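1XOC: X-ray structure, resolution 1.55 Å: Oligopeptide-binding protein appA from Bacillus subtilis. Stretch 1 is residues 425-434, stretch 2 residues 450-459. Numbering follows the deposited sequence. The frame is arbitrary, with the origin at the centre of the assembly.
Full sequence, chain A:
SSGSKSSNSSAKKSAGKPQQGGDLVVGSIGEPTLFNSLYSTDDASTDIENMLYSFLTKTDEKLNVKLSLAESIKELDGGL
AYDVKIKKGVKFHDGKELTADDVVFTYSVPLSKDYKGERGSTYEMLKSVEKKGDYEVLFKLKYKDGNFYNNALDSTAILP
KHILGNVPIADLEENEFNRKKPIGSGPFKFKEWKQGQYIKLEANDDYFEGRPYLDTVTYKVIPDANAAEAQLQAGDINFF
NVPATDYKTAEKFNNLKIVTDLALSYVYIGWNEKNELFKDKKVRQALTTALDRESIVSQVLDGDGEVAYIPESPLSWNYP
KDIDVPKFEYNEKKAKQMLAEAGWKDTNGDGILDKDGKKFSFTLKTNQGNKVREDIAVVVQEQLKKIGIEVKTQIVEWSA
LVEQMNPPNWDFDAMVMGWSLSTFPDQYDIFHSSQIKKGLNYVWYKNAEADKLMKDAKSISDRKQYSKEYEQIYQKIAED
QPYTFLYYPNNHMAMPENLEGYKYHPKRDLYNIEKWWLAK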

ATOM      1  N   PRO A 425      -3.344  -2.094  12.670  1.00 34.75           N
ATOM      2  CA  PRO A 425      -2.185  -2.976  12.593  1.00 35.70           C
ATOM      3  C   PRO A 425      -2.579  -4.448  12.717  1.00 36.95           C
ATOM      4  O   PRO A 425      -2.988  -4.886  13.785  1.00 38.23           O
ATOM      5  N   ASP A 426      -2.479  -5.190  11.614  1.00 38.07           N
ATOM      6  CA  ASP A 426      -2.765  -6.640  11.602  1.00 38.33           C
ATOM      7  C   ASP A 426      -1.998  -7.244  10.396  1.00 38.73           C
ATOM      8  O   ASP A 426      -2.270  -6.913   9.209  1.00 40.44           O
ATOM      9  N   GLN A 427      -1.035  -8.111  10.729  1.00 37.31           N
ATOM     10  CA  GLN A 427      -0.095  -8.730   9.793  1.00 36.12           C
ATOM     11  C   GLN A 427      -0.684  -9.922   9.045  1.00 34.34           C
ATOM     12  O   GLN A 427      -0.039 -10.470   8.160  1.00 33.97           O
ATOM     13  N   TYR A 428      -1.878 -10.343   9.434  1.00 32.00           N
ATOM     14  CA  TYR A 428      -2.550 -11.492   8.832  1.00 31.97           C
ATOM     15  C   TYR A 428      -2.625 -11.353   7.297  1.00 31.10           C
ATOM     16  O   TYR A 428      -2.378 -12.310   6.575  1.00 29.16           O
ATOM     17  N   ASP A 429      -2.977 -10.162   6.805  1.00 31.19           N
ATOM     18  CA  ASP A 429      -3.228  -9.966   5.379  1.00 32.03           C
ATOM     19  C   ASP A 429      -1.996 -10.272   4.544  1.00 31.85           C
ATOM     20  O   ASP A 429      -2.114 -10.697   3.398  1.00 30.75           O
ATOM     21  N   ILE A 430      -0.821 -10.038   5.114  1.00 31.29           N
ATOM     22  CA  ILE A 430       0.441 -10.137   4.394  1.00 31.66           C
ATOM     23  C   ILE A 430       1.211 -11.432   4.686  1.00 31.10           C
ATOM     24  O   ILE A 430       1.875 -11.951   3.801  1.00 29.72           O
ATOM     25  N   PHE A 431       1.122 -11.949   5.901  1.00 29.22           N
ATOM     26  CA  PHE A 431       1.966 -13.086   6.335  1.00 29.85           C
ATOM     27  C   PHE A 431       1.258 -14.388   6.695  1.00 29.64           C
ATOM     28  O   PHE A 431       1.912 -15.436   6.842  1.00 29.87           O
ATOM     29  N   HIS A 432      -0.059 -14.375   6.879  1.00 29.29           N
ATOM     30  CA  HIS A 432      -0.758 -15.643   7.130  1.00 28.66           C
ATOM     31  C   HIS A 432      -0.741 -16.510   5.846  1.00 28.69           C
ATOM     32  O   HIS A 432      -0.951 -16.017   4.753  1.00 28.40           O
ATOM     33  N   SER A 433      -0.448 -17.798   5.976  1.00 28.89           N
ATOM     34  CA  SER A 433      -0.305 -18.666   4.797  1.00 28.54           C
ATOM     35  C   SER A 433      -1.578 -18.838   3.973  1.00 28.41           C
ATOM     36  O   SER A 433      -1.527 -19.220   2.799  1.00 29.03           O
ATOM     37  N   SER A 434      -2.726 -18.602   4.590  1.00 28.02           N
ATOM     38  CA  SER A 434      -4.015 -18.612   3.888  1.00 27.61           C
ATOM     39  C   SER A 434      -4.101 -17.523   2.814  1.00 27.95           C
ATOM     40  O   SER A 434      -4.988 -17.599   1.947  1.00 28.99           O
ATOM     41  N   ALA A 450       3.058 -19.067  13.634  1.00 31.55           N
ATOM     42  CA  ALA A 450       2.696 -17.673  13.395  1.00 31.40           C
ATOM     43  C   ALA A 450       1.255 -17.548  12.880  1.00 31.88           C
ATOM     44  O   ALA A 450       0.526 -16.625  13.273  1.00 31.53           O
ATOM     45  N   ASP A 451       0.848 -18.473  12.003  1.00 31.54           N
ATOM     46  CA  ASP A 451      -0.528 -18.501  11.479  1.00 30.89           C
ATOM     47  C   ASP A 451      -1.527 -18.500  12.630  1.00 30.71           C
ATOM     48  O   ASP A 451      -2.451 -17.699  12.673  1.00 30.37           O
ATOM     49  N   LYS A 452      -1.322 -19.423  13.561  1.00 30.32           N
ATOM     50  CA  LYS A 452      -2.191 -19.551  14.711  1.00 30.77           C
ATOM     51  C   LYS A 452      -2.250 -18.277  15.559  1.00 30.20           C
ATOM     52  O   LYS A 452      -3.313 -17.869  16.000  1.00 30.42           O
ATOM     53  N   LEU A 453      -1.098 -17.686  15.831  1.00 30.17           N
ATOM     54  CA  LEU A 453      -1.038 -16.455  16.621  1.00 30.64           C
ATOM     55  C   LEU A 453      -1.799 -15.292  15.971  1.00 30.50           C
ATOM     56  O   LEU A 453      -2.536 -14.573  16.643  1.00 30.22           O
ATOM     57  N   MET A 454      -1.596 -15.113  14.669  1.00 30.98           N
ATOM     58  CA  MET A 454      -2.287 -14.078  13.888  1.00 31.09           C
ATOM     59  C   MET A 454      -3.799 -14.273  13.836  1.00 31.46           C
ATOM     60  O   MET A 454      -4.562 -13.317  13.973  1.00 31.61           O
ATOM     61  N   LYS A 455      -4.227 -15.513  13.630  1.00 31.71           N
ATOM     62  CA  LYS A 455      -5.638 -15.862  13.651  1.00 32.00           C
ATOM     63  C   LYS A 455      -6.252 -15.603  15.036  1.00 31.77           C
ATOM     64  O   LYS A 455      -7.299 -14.955  15.149  1.00 31.56           O
ATOM     65  N   ASP A 456      -5.598 -16.107  16.086  1.00 31.68           N
ATOM     66  CA  ASP A 456      -6.112 -15.960  17.456  1.00 31.73           C
ATOM     67  C   ASP A 456      -6.098 -14.498  17.910  1.00 31.23           C
ATOM     68  O   ASP A 456      -6.959 -14.079  18.677  1.00 31.16           O
ATOM     69  N   ALA A 457      -5.157 -13.706  17.394  1.00 31.09           N
ATOM     70  CA  ALA A 457      -5.057 -12.285  17.763  1.00 30.98           C
ATOM     71  C   ALA A 457      -6.304 -11.492  17.391  1.00 30.61           C
ATOM     72  O   ALA A 457      -6.629 -10.511  18.052  1.00 30.85           O
ATOM     73  N   LYS A 458      -7.014 -11.935  16.356  1.00 30.86           N
ATOM     74  CA  LYS A 458      -8.205 -11.233  15.874  1.00 30.95           C
ATOM     75  C   LYS A 458      -9.308 -11.129  16.897  1.00 30.94           C
ATOM     76  O   LYS A 458     -10.139 -10.246  16.787  1.00 30.59           O
ATOM     77  N   SER A 459      -9.333 -12.045  17.865  1.00 31.72           N
ATOM     78  CA  SER A 459     -10.410 -12.098  18.841  1.00 32.48           C
ATOM     79  C   SER A 459     -10.121 -11.261  20.098  1.00 32.95           C
ATOM     80  O   SER A 459     -10.989 -11.131  20.971  1.00 33.05           O
TER

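Two acidic side chains, one from each stretch, anchor the contact near its two ends. Asp451, in the helix of stretch 2, adopts an m rotamer (chi1 -82°) and receives both donors of Ser433: the backbone N of Ser433 bonds to OD1 of Asp451 at 3.0 Å, nearly linear at 168°, while OG of Ser433, with chi1 in p, donates to OD2 of Asp451 at 2.6 Å. Both carboxylate oxygens are thus engaged by a single residue. At the other end, Asp426 (t) divides its carboxylate between two tasks. Its OD2 accepts from the backbone N of Tyr428 at 2.9 Å, capping the helix, and its OD1 forms a salt bridge with NZ of Lys458 at 3.0 Å. The CA-to-CB bonds of Asp426 and Lys458 both point sideways, yet each side chain brings its charged end nearer to the opposing stretch.

Two waters extend this polar framework. Water 1 donates to OD2 of Asp426 at 2.5 Å and to the backbone O of Met454 at 2.6 Å, linking the cap to the facing helix. Water 2 lies 2.8 Å from both the backbone O of Phe431 and OD1 of Asp451.

Lys458 also covers the aromatic ring of Tyr428. Its chain runs m, t, t, m, and CE lies over one face of the ring, 3.6 Å from the centroid, in a CH-pi contact; NZ lies 4.2 Å from the same centroid, 24° off the normal, in cation-pi geometry. The ammonium group therefore meets the Asp426 carboxylate and the tyrosine pi system together. Tyr428, in t, points toward stretch 2, and the edge of its ring meets Met454, with CD1 of Tyr428 4.3 Å from CB of Met454.

Met454 fills the middle of the contact and has the largest area covered by the other stretch. It points toward stretch 1 in an m, t, m conformation that lays the thioether along the short helix: SD of Met454 sits 3.8 Å from the backbone O of Gln427, and CE of Met454 reaches CB of Phe431 at 4.1 Å and CB of His432 at 4.2 Å. The Phe431 ring itself leads away, so its contribution here comes from the start of the side chain and the backbone. His432 (t) starts sideways but its end comes nearer the helix, where CE1 of His432 approaches the backbone O of Asp451 at 3.1 Å and Asp451 OD1 lies over one ring face.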

ATOM      1  CB  PRO A 425      -1.337  -2.510  13.781  1.00 35.75           C
ATOM      2  CG  PRO A 425      -2.338  -2.075  14.776  1.00 34.41           C
ATOM      3  CD  PRO A 425      -3.431  -1.417  13.975  1.00 34.34           C
ATOM      4  CB  ASP A 426      -4.293  -6.936  11.556  1.00 39.12           C
ATOM      5  CG  ASP A 426      -4.628  -8.460  11.573  1.00 40.71           C
ATOM      6  OD1 ASP A 426      -5.837  -8.858  11.702  1.00 45.99           O
ATOM      7  OD2 ASP A 426      -3.681  -9.275  11.493  1.00 46.46           O
ATOM      8  CB  GLN A 427       1.124  -9.245  10.564  1.00 37.10           C
ATOM      9  CG  GLN A 427       1.878  -8.201  11.361  1.00 40.34           C
ATOM     10  CD  GLN A 427       2.252  -7.039  10.543  1.00 43.06           C
ATOM     11  OE1 GLN A 427       1.979  -5.883  10.915  1.00 50.24           O
ATOM     12  NE2 GLN A 427       2.852  -7.308   9.386  1.00 44.17           N
ATOM     13  CB  TYR A 428      -3.944 -11.618   9.435  1.00 31.69           C
ATOM     14  CG  TYR A 428      -4.798 -12.728   8.897  1.00 31.89           C
ATOM     15  CD1 TYR A 428      -4.919 -13.942   9.559  1.00 31.89           C
ATOM     16  CD2 TYR A 428      -5.546 -12.538   7.738  1.00 32.17           C
ATOM     17  CE1 TYR A 428      -5.744 -14.940   9.061  1.00 31.08           C
ATOM     18  CE2 TYR A 428      -6.364 -13.527   7.243  1.00 32.50           C
ATOM     19  CZ  TYR A 428      -6.448 -14.724   7.897  1.00 31.75           C
ATOM     20  OH  TYR A 428      -7.285 -15.704   7.395  1.00 34.80           O
ATOM     21  CB  ASP A 429      -3.711  -8.519   5.086  1.00 33.22           C
ATOM     22  CG  ASP A 429      -5.141  -8.254   5.545  1.00 38.89           C
ATOM     23  OD1 ASP A 429      -5.828  -9.209   5.971  1.00 44.76           O
ATOM     24  OD2 ASP A 429      -5.613  -7.067   5.460  1.00 47.86           O
ATOM     25  CB  ILE A 430       1.326  -8.890   4.715  1.00 32.62           C
ATOM     26  CG1 ILE A 430       0.654  -7.617   4.141  1.00 34.93           C
ATOM     27  CG2 ILE A 430       2.720  -9.054   4.166  1.00 33.05           C
ATOM     28  CD1 ILE A 430       1.351  -6.307   4.576  1.00 36.73           C
ATOM     29  CB  PHE A 431       2.871 -12.663   7.491  1.00 30.46           C
ATOM     30  CG  PHE A 431       3.863 -11.568   7.137  1.00 29.78           C
ATOM     31  CD1 PHE A 431       4.893 -11.797   6.240  1.00 31.09           C
ATOM     32  CD2 PHE A 431       3.755 -10.309   7.700  1.00 32.70           C
ATOM     33  CE1 PHE A 431       5.799 -10.778   5.926  1.00 31.51           C
ATOM     34  CE2 PHE A 431       4.658  -9.293   7.362  1.00 32.82           C
ATOM     35  CZ  PHE A 431       5.690  -9.560   6.490  1.00 31.95           C
ATOM     36  CB  HIS A 432      -2.173 -15.390   7.631  1.00 28.81           C
ATOM     37  CG  HIS A 432      -2.820 -16.610   8.192  1.00 27.74           C
ATOM     38  ND1 HIS A 432      -2.924 -16.854   9.547  1.00 30.11           N
ATOM     39  CD2 HIS A 432      -3.415 -17.654   7.581  1.00 26.96           C
ATOM     40  CE1 HIS A 432      -3.545 -18.000   9.735  1.00 28.91           C
ATOM     41  NE2 HIS A 432      -3.843 -18.517   8.560  1.00 29.03           N
ATOM     42  CB  SER A 433       0.225 -20.038   5.209  1.00 29.11           C
ATOM     43  OG  SER A 433      -0.688 -20.735   6.005  1.00 29.80           O
ATOM     44  CB  SER A 434      -5.184 -18.445   4.873  1.00 28.06           C
ATOM     45  OG  SER A 434      -5.271 -17.127   5.392  1.00 27.58           O
ATOM     46  CB  ALA A 450       3.659 -17.029  12.411  1.00 32.02           C
ATOM     47  CB  ASP A 451      -0.780 -19.769  10.654  1.00 30.51           C
ATOM     48  CG  ASP A 451      -0.271 -19.678   9.222  1.00 32.27           C
ATOM     49  OD1 ASP A 451       0.127 -18.579   8.780  1.00 32.86           O
ATOM     50  OD2 ASP A 451      -0.314 -20.733   8.538  1.00 30.56           O
ATOM     51  CB  LYS A 452      -1.731 -20.723  15.578  1.00 30.89           C
ATOM     52  CG  LYS A 452      -2.651 -20.953  16.771  1.00 31.27           C
ATOM     53  CD  LYS A 452      -2.512 -22.328  17.412  1.00 32.79           C
ATOM     54  CE  LYS A 452      -3.824 -22.776  18.079  1.00 34.95           C
ATOM     55  NZ  LYS A 452      -4.557 -21.684  18.782  1.00 36.90           N
ATOM     56  CB  LEU A 453       0.418 -16.044  16.859  1.00 31.22           C
ATOM     57  CG  LEU A 453       1.248 -16.929  17.787  1.00 30.59           C
ATOM     58  CD1 LEU A 453       2.717 -16.609  17.662  1.00 32.33           C
ATOM     59  CD2 LEU A 453       0.795 -16.774  19.226  1.00 32.82           C
ATOM     60  CB  MET A 454      -1.707 -14.032  12.468  1.00 31.24           C
ATOM     61  CG  MET A 454      -0.305 -13.428  12.417  1.00 31.32           C
ATOM     62  SD  MET A 454       0.386 -13.197  10.756  1.00 32.56           S
ATOM     63  CE  MET A 454       0.964 -14.841  10.362  1.00 33.08           C
ATOM     64  CB  LYS A 455      -5.805 -17.333  13.260  1.00 32.37           C
ATOM     65  CG  LYS A 455      -7.244 -17.819  13.096  1.00 33.24           C
ATOM     66  CD  LYS A 455      -7.296 -19.350  13.203  1.00 34.05           C
ATOM     67  CE  LYS A 455      -8.711 -19.896  13.183  1.00 35.10           C
ATOM     68  NZ  LYS A 455      -8.746 -21.383  13.392  1.00 36.67           N
ATOM     69  CB  ASP A 456      -5.327 -16.834  18.453  1.00 32.42           C
ATOM     70  CG  ASP A 456      -5.535 -18.350  18.233  1.00 33.82           C
ATOM     71  OD1 ASP A 456      -6.441 -18.787  17.476  1.00 35.84           O
ATOM     72  OD2 ASP A 456      -4.764 -19.119  18.839  1.00 36.70           O
ATOM     73  CB  ALA A 457      -3.820 -11.644  17.146  1.00 30.98           C
ATOM     74  CB  LYS A 458      -8.797 -11.911  14.637  1.00 30.68           C
ATOM     75  CG  LYS A 458      -7.920 -11.824  13.424  1.00 29.63           C
ATOM     76  CD  LYS A 458      -8.539 -12.523  12.238  1.00 30.40           C
ATOM     77  CE  LYS A 458      -7.718 -12.271  10.969  1.00 31.22           C
ATOM     78  NZ  LYS A 458      -7.755 -10.828  10.524  1.00 31.97           N
ATOM     79  CB  SER A 459     -10.676 -13.552  19.241  1.00 32.36           C
ATOM     80  OG  SER A 459      -9.524 -14.124  19.829  1.00 33.26           O
TER
HETATM   81  O   HOH W   1      -3.667 -10.899  13.453  1.00 34.24           O
HETATM   82  O   HOH W   2       2.705 -17.824   8.129  1.00 26.64           O